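Local structure of protein (sliding clamp) (Enterobacteria phage RB69, 1B77) at residues A[9-14]-A[59-64]; A[28-33]-A[37-42]; A[81-84]-A[89-92]. The protein probably serves as the processivity clamp of phage replication, a trimeric ring that encircles DNA and tethers the DNA polymerase through a short peptide of that enzyme. All coordinates share one frame; numbering follows the deposited sequence.

Three contacts of the N-terminal clamp unit illustrate how one fold uses different chemistry at different depths. Interaction 1 joins two helices through leucine packing, with polar groups along its exposed border and no bonding between the backbones. Interactions 2 and 3 are antiparallel hairpins held by backbone hydrogen bonds, each with an apolar face turned to a helix and a mixed face turned away from it. Helix 5-15 of interaction 1 rests on the hairpin of interaction 2 through Phe14, and helix 57-64 rests on interaction 3. The hairpins themselves stay about 13 Å apart at their nearest atoms; interaction 3 lies farther from the chain centre, at a subunit interface.

Interaction 1: A[9-14]-A[59-64]; sequences AILKNF and SFLSIL
Lys12 and Leu61 have the nearest CA atoms of two nearly antiparallel helical segments, 9-14 and 59-64, which run at 156° to each other with axes 10.2 Å apart. Leu61 carries the contact. Its CG lies anti to its own carbonyl carbon (chi1 -61°), which brings the branched end across to the other helix, where both methyls touch Leu11 CB. CD1 also rests on the backbone, 3.5 Å from Lys12 N and 3.6 Å from Leu11 C, while CD2 also reaches Leu11 CD1 at 4.0 Å. The two leucines cross at about a right angle, and the tightest side-chain approach is that of Leu11 CB to Leu61 CD1 at 3.7 Å. Paired helices laid against beta sheets are the hallmark of the DNA clamp fold; here helix 5-15 packs on strand 28-32, with Leu11 also touching Ile29, and helix 57-64 packs on the hairpin of strands 81-84 and 88-92. On the exposed border the contact becomes polar and looser. Lys12 runs extended until it bends at chi4, and Lys12 NZ stops 4.0 Å from Ser62 OG, too far for a bond between them. Both turn instead to Asn58, one turn earlier in the second helix: Ser62 OG bonds to its backbone O, and Lys12 NZ weakly to its OD1.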
loop_
_atom_site.group_PDB
_atom_site.type_symbol
_atom_site.label_atom_id
_atom_site.label_comp_id
_atom_site.label_asym_id
_atom_site.label_seq_id
_atom_site.Cartn_x
_atom_site.Cartn_y
_atom_site.Cartn_z
ATOM N N ALA A 9 10.762 -2.455 -19.213
ATOM C CA ALA A 9 10.304 -3.496 -18.302
ATOM C C ALA A 9 11.414 -4.508 -18.026
ATOM O O ALA A 9 11.550 -4.991 -16.904
ATOM C CB ALA A 9 9.069 -4.205 -18.874
ATOM N N ILE A 10 12.216 -4.827 -19.037
ATOM C CA ILE A 10 13.290 -5.781 -18.813
ATOM C C ILE A 10 14.397 -5.129 -17.997
ATOM O O ILE A 10 15.019 -5.782 -17.152
ATOM C CB ILE A 10 13.859 -6.325 -20.137
ATOM C CG1 ILE A 10 12.757 -7.083 -20.890
ATOM C CG2 ILE A 10 15.021 -7.271 -19.845
ATOM C CD1 ILE A 10 13.149 -7.590 -22.293
ATOM N N LEU A 11 14.637 -3.843 -18.236
ATOM C CA LEU A 11 15.661 -3.125 -17.484
ATOM C C LEU A 11 15.283 -3.044 -16.008
ATOM O O LEU A 11 16.151 -3.000 -15.134
ATOM C CB LEU A 11 15.853 -1.713 -18.050
ATOM C CG LEU A 11 16.735 -1.664 -19.294
ATOM C CD1 LEU A 11 16.702 -0.278 -19.913
ATOM C CD2 LEU A 11 18.166 -2.072 -18.896
ATOM N N LYS A 12 13.983 -3.023 -15.739
ATOM C CA LYS A 12 13.499 -2.961 -14.371
ATOM C C LYS A 12 13.784 -4.299 -13.673
ATOM O O LYS A 12 14.082 -4.325 -12.480
ATOM C CB LYS A 12 12.001 -2.640 -14.342
ATOM C CG LYS A 12 11.558 -1.937 -13.061
ATOM C CD LYS A 12 10.076 -1.559 -13.067
ATOM C CE LYS A 12 9.700 -0.776 -11.788
ATOM N NZ LYS A 12 10.369 0.578 -11.685
ATOM N N ASN A 13 13.706 -5.407 -14.410
ATOM C CA ASN A 13 14.010 -6.712 -13.816
ATOM C C ASN A 13 15.510 -6.759 -13.512
ATOM O O ASN A 13 15.922 -7.282 -12.481
ATOM C CB ASN A 13 13.628 -7.853 -14.769
ATOM C CG ASN A 13 14.128 -9.220 -14.289
ATOM O OD1 ASN A 13 15.060 -9.786 -14.865
ATOM N ND2 ASN A 13 13.509 -9.752 -13.238
ATOM N N PHE A 14 16.315 -6.194 -14.408
ATOM C CA PHE A 14 17.768 -6.144 -14.230
ATOM C C PHE A 14 18.161 -5.329 -12.984
ATOM O O PHE A 14 19.052 -5.730 -12.228
ATOM C CB PHE A 14 18.437 -5.546 -15.482
ATOM C CG PHE A 14 18.586 -6.518 -16.637
ATOM C CD1 PHE A 14 17.671 -7.548 -16.839
ATOM C CD2 PHE A 14 19.640 -6.374 -17.545
ATOM C CE1 PHE A 14 17.801 -8.421 -17.935
ATOM C CE2 PHE A 14 19.778 -7.238 -18.638
ATOM C CZ PHE A 14 18.856 -8.266 -18.831
ATOM N N SER A 59 15.677 4.265 -10.435
ATOM C CA SER A 59 15.173 5.639 -10.359
ATOM C C SER A 59 15.211 6.301 -11.733
ATOM O O SER A 59 14.381 7.156 -12.045
ATOM C CB SER A 59 15.988 6.466 -9.356
ATOM O OG SER A 59 15.888 5.920 -8.051
ATOM N N PHE A 60 16.188 5.916 -12.545
ATOM C CA PHE A 60 16.309 6.439 -13.903
ATOM C C PHE A 60 15.067 6.002 -14.681
ATOM O O PHE A 60 14.373 6.826 -15.280
ATOM C CB PHE A 60 17.562 5.868 -14.571
ATOM C CG PHE A 60 17.677 6.193 -16.039
ATOM C CD1 PHE A 60 17.951 7.485 -16.462
ATOM C CD2 PHE A 60 17.524 5.197 -16.994
ATOM C CE1 PHE A 60 18.075 7.786 -17.819
ATOM C CE2 PHE A 60 17.644 5.485 -18.352
ATOM C CZ PHE A 60 17.922 6.782 -18.764
ATOM N N LEU A 61 14.790 4.699 -14.669
ATOM C CA LEU A 61 13.624 4.158 -15.365
ATOM C C LEU A 61 12.328 4.831 -14.905
ATOM O O LEU A 61 11.483 5.180 -15.732
ATOM C CB LEU A 61 13.530 2.646 -15.147
ATOM C CG LEU A 61 14.736 1.864 -15.686
ATOM C CD1 LEU A 61 14.634 0.397 -15.267
ATOM C CD2 LEU A 61 14.793 2.006 -17.207
ATOM N N SER A 62 12.174 5.017 -13.595
ATOM C CA SER A 62 10.974 5.668 -13.069
ATOM C C SER A 62 10.835 7.073 -13.657
ATOM O O SER A 62 9.737 7.522 -13.979
ATOM C CB SER A 62 11.035 5.757 -11.546
ATOM O OG SER A 62 11.012 4.462 -10.975
ATOM N N ILE A 63 11.959 7.764 -13.800
ATOM C CA ILE A 63 11.939 9.103 -14.367
ATOM C C ILE A 63 11.425 9.100 -15.815
ATOM O O ILE A 63 10.783 10.056 -16.257
ATOM C CB ILE A 63 13.352 9.736 -14.284
ATOM C CG1 ILE A 63 13.440 10.601 -13.024
ATOM C CG2 ILE A 63 13.673 10.542 -15.534
ATOM C CD1 ILE A 63 12.465 11.750 -13.009
ATOM N N LEU A 64 11.695 8.024 -16.547
ATOM C CA LEU A 64 11.246 7.943 -17.936
ATOM C C LEU A 64 9.729 7.830 -18.003
ATOM O O LEU A 64 9.115 8.179 -19.007
ATOM C CB LEU A 64 11.887 6.745 -18.653
ATOM C CG LEU A 64 13.408 6.786 -18.837
ATOM C CD1 LEU A 64 13.887 5.504 -19.505
ATOM C CD2 LEU A 64 13.793 8.008 -19.670
#

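Interaction 2: A[28-33]-A[37-42]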
loop_
_atom_site.group_PDB
_atom_site.type_symbol
_atom_site.label_atom_id
_atom_site.label_comp_id
_atom_site.label_asym_id
_atom_site.label_seq_id
_atom_site.Cartn_x
_atom_site.Cartn_y
_atom_site.Cartn_z
ATOM N N PHE A 28 21.739 -4.874 -27.327
ATOM C CA PHE A 28 21.971 -5.883 -26.312
ATOM C C PHE A 28 22.253 -5.296 -24.914
ATOM O O PHE A 28 22.973 -4.304 -24.761
ATOM C CB PHE A 28 23.143 -6.750 -26.772
ATOM C CG PHE A 28 23.541 -7.819 -25.803
ATOM C CD1 PHE A 28 22.763 -8.960 -25.648
ATOM C CD2 PHE A 28 24.715 -7.699 -25.064
ATOM C CE1 PHE A 28 23.150 -9.969 -24.774
ATOM C CE2 PHE A 28 25.113 -8.699 -24.185
ATOM C CZ PHE A 28 24.327 -9.840 -24.041
ATOM N N ILE A 29 21.666 -5.921 -23.898
ATOM C CA ILE A 29 21.864 -5.492 -22.525
ATOM C C ILE A 29 22.185 -6.687 -21.633
ATOM O O ILE A 29 21.743 -7.816 -21.885
ATOM C CB ILE A 29 20.618 -4.776 -21.967
ATOM C CG1 ILE A 29 19.398 -5.684 -22.091
ATOM C CG2 ILE A 29 20.394 -3.466 -22.709
ATOM C CD1 ILE A 29 18.162 -5.144 -21.422
ATOM N N MET A 30 22.976 -6.437 -20.600
ATOM C CA MET A 30 23.338 -7.475 -19.655
ATOM C C MET A 30 23.731 -6.855 -18.321
ATOM O O MET A 30 24.072 -5.674 -18.237
ATOM C CB MET A 30 24.493 -8.325 -20.190
ATOM C CG MET A 30 25.795 -7.571 -20.424
ATOM S SD MET A 30 27.141 -8.688 -20.918
ATOM C CE MET A 30 28.401 -7.512 -21.430
ATOM N N THR A 31 23.677 -7.667 -17.276
ATOM C CA THR A 31 24.038 -7.206 -15.954
ATOM C C THR A 31 24.440 -8.414 -15.128
ATOM O O THR A 31 24.172 -9.562 -15.501
ATOM C CB THR A 31 22.850 -6.498 -15.262
ATOM O OG1 THR A 31 23.295 -5.908 -14.032
ATOM C CG2 THR A 31 21.732 -7.494 -14.966
ATOM N N ARG A 32 25.097 -8.153 -14.010
ATOM C CA ARG A 32 25.511 -9.220 -13.121
ATOM C C ARG A 32 25.500 -8.674 -11.701
ATOM O O ARG A 32 25.876 -7.524 -11.473
ATOM C CB ARG A 32 26.905 -9.721 -13.505
ATOM C CG ARG A 32 27.468 -10.745 -12.537
ATOM C CD ARG A 32 28.661 -11.500 -13.119
ATOM N NE ARG A 32 29.247 -12.383 -12.116
ATOM C CZ ARG A 32 30.198 -13.282 -12.354
ATOM N NH1 ARG A 32 30.691 -13.433 -13.580
ATOM N NH2 ARG A 32 30.663 -14.032 -11.361
ATOM N N ALA A 33 25.057 -9.498 -10.756
ATOM C CA ALA A 33 24.981 -9.093 -9.360
ATOM C C ALA A 33 26.360 -8.778 -8.779
ATOM O O ALA A 33 27.379 -9.312 -9.223
ATOM C CB ALA A 33 24.306 -10.186 -8.540
ATOM N N THR A 37 26.421 -13.963 -8.141
ATOM C CA THR A 37 25.539 -15.126 -8.191
ATOM C C THR A 37 24.547 -15.164 -9.362
ATOM O O THR A 37 24.240 -16.238 -9.886
ATOM C CB THR A 37 24.723 -15.247 -6.905
ATOM O OG1 THR A 37 23.856 -14.108 -6.786
ATOM C CG2 THR A 37 25.642 -15.309 -5.707
ATOM N N THR A 38 24.046 -14.003 -9.771
ATOM C CA THR A 38 23.072 -13.946 -10.856
ATOM C C THR A 38 23.472 -13.087 -12.057
ATOM O O THR A 38 23.897 -11.944 -11.904
ATOM C CB THR A 38 21.705 -13.445 -10.319
ATOM O OG1 THR A 38 21.179 -14.396 -9.384
ATOM C CG2 THR A 38 20.705 -13.269 -11.457
ATOM N N TYR A 39 23.319 -13.648 -13.254
ATOM C CA TYR A 39 23.632 -12.946 -14.503
ATOM C C TYR A 39 22.373 -12.870 -15.371
ATOM O O TYR A 39 21.559 -13.792 -15.371
ATOM C CB TYR A 39 24.720 -13.699 -15.278
ATOM C CG TYR A 39 24.955 -13.213 -16.708
ATOM C CD1 TYR A 39 25.822 -12.151 -16.980
ATOM C CD2 TYR A 39 24.328 -13.840 -17.787
ATOM C CE1 TYR A 39 26.059 -11.729 -18.297
ATOM C CE2 TYR A 39 24.554 -13.429 -19.104
ATOM C CZ TYR A 39 25.422 -12.377 -19.352
ATOM O OH TYR A 39 25.658 -11.973 -20.648
ATOM N N ALA A 40 22.219 -11.779 -16.115
ATOM C CA ALA A 40 21.070 -11.615 -16.996
ATOM C C ALA A 40 21.470 -10.904 -18.282
ATOM O O ALA A 40 22.339 -10.023 -18.281
ATOM C CB ALA A 40 19.960 -10.836 -16.295
ATOM N N GLU A 41 20.827 -11.294 -19.379
ATOM C CA GLU A 41 21.098 -10.697 -20.675
ATOM C C GLU A 41 19.868 -10.794 -21.557
ATOM O O GLU A 41 19.020 -11.674 -21.378
ATOM C CB GLU A 41 22.271 -11.399 -21.365
ATOM C CG GLU A 41 22.029 -12.875 -21.666
ATOM C CD GLU A 41 23.059 -13.447 -22.635
ATOM O OE1 GLU A 41 24.270 -13.227 -22.440
ATOM O OE2 GLU A 41 22.647 -14.126 -23.595
ATOM N N ALA A 42 19.784 -9.893 -22.526
ATOM C CA ALA A 42 18.647 -9.887 -23.425
ATOM C C ALA A 42 18.874 -9.033 -24.655
ATOM O O ALA A 42 19.581 -8.026 -24.604
ATOM C CB ALA A 42 17.412 -9.387 -22.681
#
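Thr31 and Ala40 face each other at the middle of an antiparallel hairpin, paired by Thr31 N to Ala40 O at 2.9 Å and by the return bond from Ala40 N to Thr31 O. Ile29 and Ala42 form a second such pair, and a single bond from Ala33 N to Thr38 O continues the register toward the turn. Ile29, Thr31, Ala40 and Ala42 make the closely packed, buried face: Thr31 CG2 lies 4.0 Å from Ala40 CB, and Phe14 of helix 5-15 packs against Ile29, Thr31 and Ala40. On the other face Met30, Arg32 and Glu41 are partly exposed, while Tyr39 among them is buried. There Met30 SD comes 3.6 Å from Tyr39 OH, at the edge of the tyrosine ring in a Met-aromatic contact. Tyr39 OH donates to Glu41 OE1 (2.6 Å), meeting the anti lone pair of that oxygen, and also bonds to Ile107 N, so two hydrogen bonds hold the phenol oxygen. The Phe28 ring, swung anti to its backbone N (chi1 178°), reaches over the neighbouring strand until its CZ is 3.7 Å from Glu41 CB; its plane stands 89° from the Glu41 carboxylate, and OE1 sits at the ring edge. On the far side of 38-44, strand 215-219 of the C-terminal clamp unit pairs with it, as in Tyr39 with Val217, giving the continuous antiparallel sheet that joins neighbouring units in sliding clamps.

Interaction 3: A[81-84]-A[89-92]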
loop_
_atom_site.group_PDB
_atom_site.type_symbol
_atom_site.label_atom_id
_atom_site.label_comp_id
_atom_site.label_asym_id
_atom_site.label_seq_id
_atom_site.Cartn_x
_atom_site.Cartn_y
_atom_site.Cartn_z
ATOM N N ILE A 81 23.567 12.530 -18.728
ATOM C CA ILE A 81 22.501 12.143 -19.635
ATOM C C ILE A 81 21.419 13.192 -19.779
ATOM O O ILE A 81 20.985 13.788 -18.788
ATOM C CB ILE A 81 21.805 10.866 -19.157
ATOM C CG1 ILE A 81 22.822 9.746 -18.994
ATOM C CG2 ILE A 81 20.705 10.488 -20.129
ATOM C CD1 ILE A 81 22.288 8.588 -18.194
ATOM N N LYS A 82 20.970 13.395 -21.015
ATOM C CA LYS A 82 19.905 14.339 -21.305
ATOM C C LYS A 82 18.668 13.618 -21.831
ATOM O O LYS A 82 18.759 12.776 -22.717
ATOM C CB LYS A 82 20.351 15.379 -22.339
ATOM C CG LYS A 82 19.204 16.287 -22.776
ATOM C CD LYS A 82 19.605 17.285 -23.852
ATOM C CE LYS A 82 18.376 18.061 -24.348
ATOM N NZ LYS A 82 18.737 19.198 -25.253
ATOM N N ILE A 83 17.512 13.960 -21.275
ATOM C CA ILE A 83 16.251 13.367 -21.692
ATOM C C ILE A 83 15.390 14.491 -22.256
ATOM O O ILE A 83 14.854 15.319 -21.508
ATOM C CB ILE A 83 15.526 12.709 -20.506
ATOM C CG1 ILE A 83 16.462 11.702 -19.827
ATOM C CG2 ILE A 83 14.259 12.018 -20.989
ATOM C CD1 ILE A 83 15.961 11.200 -18.489
ATOM N N ALA A 84 15.269 14.517 -23.581
ATOM C CA ALA A 84 14.509 15.553 -24.271
ATOM C C ALA A 84 13.027 15.240 -24.429
ATOM O O ALA A 84 12.653 14.300 -25.129
ATOM C CB ALA A 84 15.134 15.823 -25.642
ATOM N N THR A 89 13.171 19.279 -20.274
ATOM C CA THR A 89 14.382 18.478 -20.366
ATOM C C THR A 89 14.729 17.940 -18.973
ATOM O O THR A 89 14.605 18.644 -17.969
ATOM C CB THR A 89 15.564 19.336 -20.887
ATOM O OG1 THR A 89 15.217 19.905 -22.152
ATOM C CG2 THR A 89 16.824 18.498 -21.046
ATOM N N VAL A 90 15.145 16.683 -18.912
ATOM C CA VAL A 90 15.534 16.082 -17.649
ATOM C C VAL A 90 16.979 15.638 -17.773
ATOM O O VAL A 90 17.335 14.934 -18.715
ATOM C CB VAL A 90 14.679 14.833 -17.300
ATOM C CG1 VAL A 90 15.228 14.171 -16.033
ATOM C CG2 VAL A 90 13.219 15.219 -17.110
ATOM N N TYR A 91 17.818 16.053 -16.831
ATOM C CA TYR A 91 19.211 15.642 -16.848
ATOM C C TYR A 91 19.396 14.591 -15.764
ATOM O O TYR A 91 18.858 14.727 -14.665
ATOM C CB TYR A 91 20.135 16.834 -16.597
ATOM C CG TYR A 91 19.981 17.932 -17.620
ATOM C CD1 TYR A 91 20.508 17.797 -18.904
ATOM C CD2 TYR A 91 19.295 19.101 -17.310
ATOM C CE1 TYR A 91 20.354 18.803 -19.857
ATOM C CE2 TYR A 91 19.136 20.112 -18.252
ATOM C CZ TYR A 91 19.665 19.959 -19.520
ATOM O OH TYR A 91 19.490 20.963 -20.444
ATOM N N TRP A 92 20.139 13.534 -16.082
ATOM C CA TRP A 92 20.390 12.459 -15.130
ATOM C C TRP A 92 21.893 12.196 -15.074
ATOM O O TRP A 92 22.569 12.161 -16.098
ATOM C CB TRP A 92 19.630 11.191 -15.548
ATOM C CG TRP A 92 19.602 10.126 -14.485
ATOM C CD1 TRP A 92 20.535 9.148 -14.273
ATOM C CD2 TRP A 92 18.607 9.956 -13.467
ATOM N NE1 TRP A 92 20.181 8.384 -13.189
ATOM C CE2 TRP A 92 19.003 8.859 -12.674
ATOM C CE3 TRP A 92 17.419 10.634 -13.147
ATOM C CZ2 TRP A 92 18.252 8.410 -11.581
ATOM C CZ3 TRP A 92 16.670 10.190 -12.051
ATOM C CH2 TRP A 92 17.095 9.090 -11.283
#
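Lys82 lies across from Tyr91 in a non-hydrogen-bonded pair, flanked by the hydrogen-bonded pairs Ile81-Trp92 and Ile83-Val90. Each flanking pair is closed by two backbone bonds, among them Ile83 N to Val90 O at 2.7 Å and Ile81 N to Trp92 O at 2.8 Å. From CB the lysine sets out anti to its backbone N (chi1 174°) and stays extended. Its CG meets two neighbours at once, 3.7 Å from Thr89 CG2 and 4.0 Å from Tyr91 CE1. CD keeps to the same threonine methyl at 4.1 Å, and CE returns to 3.7 Å from Thr89 CG2 before the chain carries NZ onward. That methyl also lies over one face of the Tyr91 ring, offset toward the rim, and so touches both the lysine chain and the tyrosine ring. This beta hairpin belongs to a three-stranded antiparallel sheet of the clamp fold, and Thr89 and Val90 pair with a strand of the second subunit, carrying the sheet across the ring interface. The other face is apolar: Ile83 lies alongside Val90, with Ile83 CD1 3.9 Å from Val90 CG1. Ile63 of helix 57-64 touches both Ile83 and Trp92 there, while Trp92 meets Phe60 edge-to-face and packs on Leu133 of the second subunit.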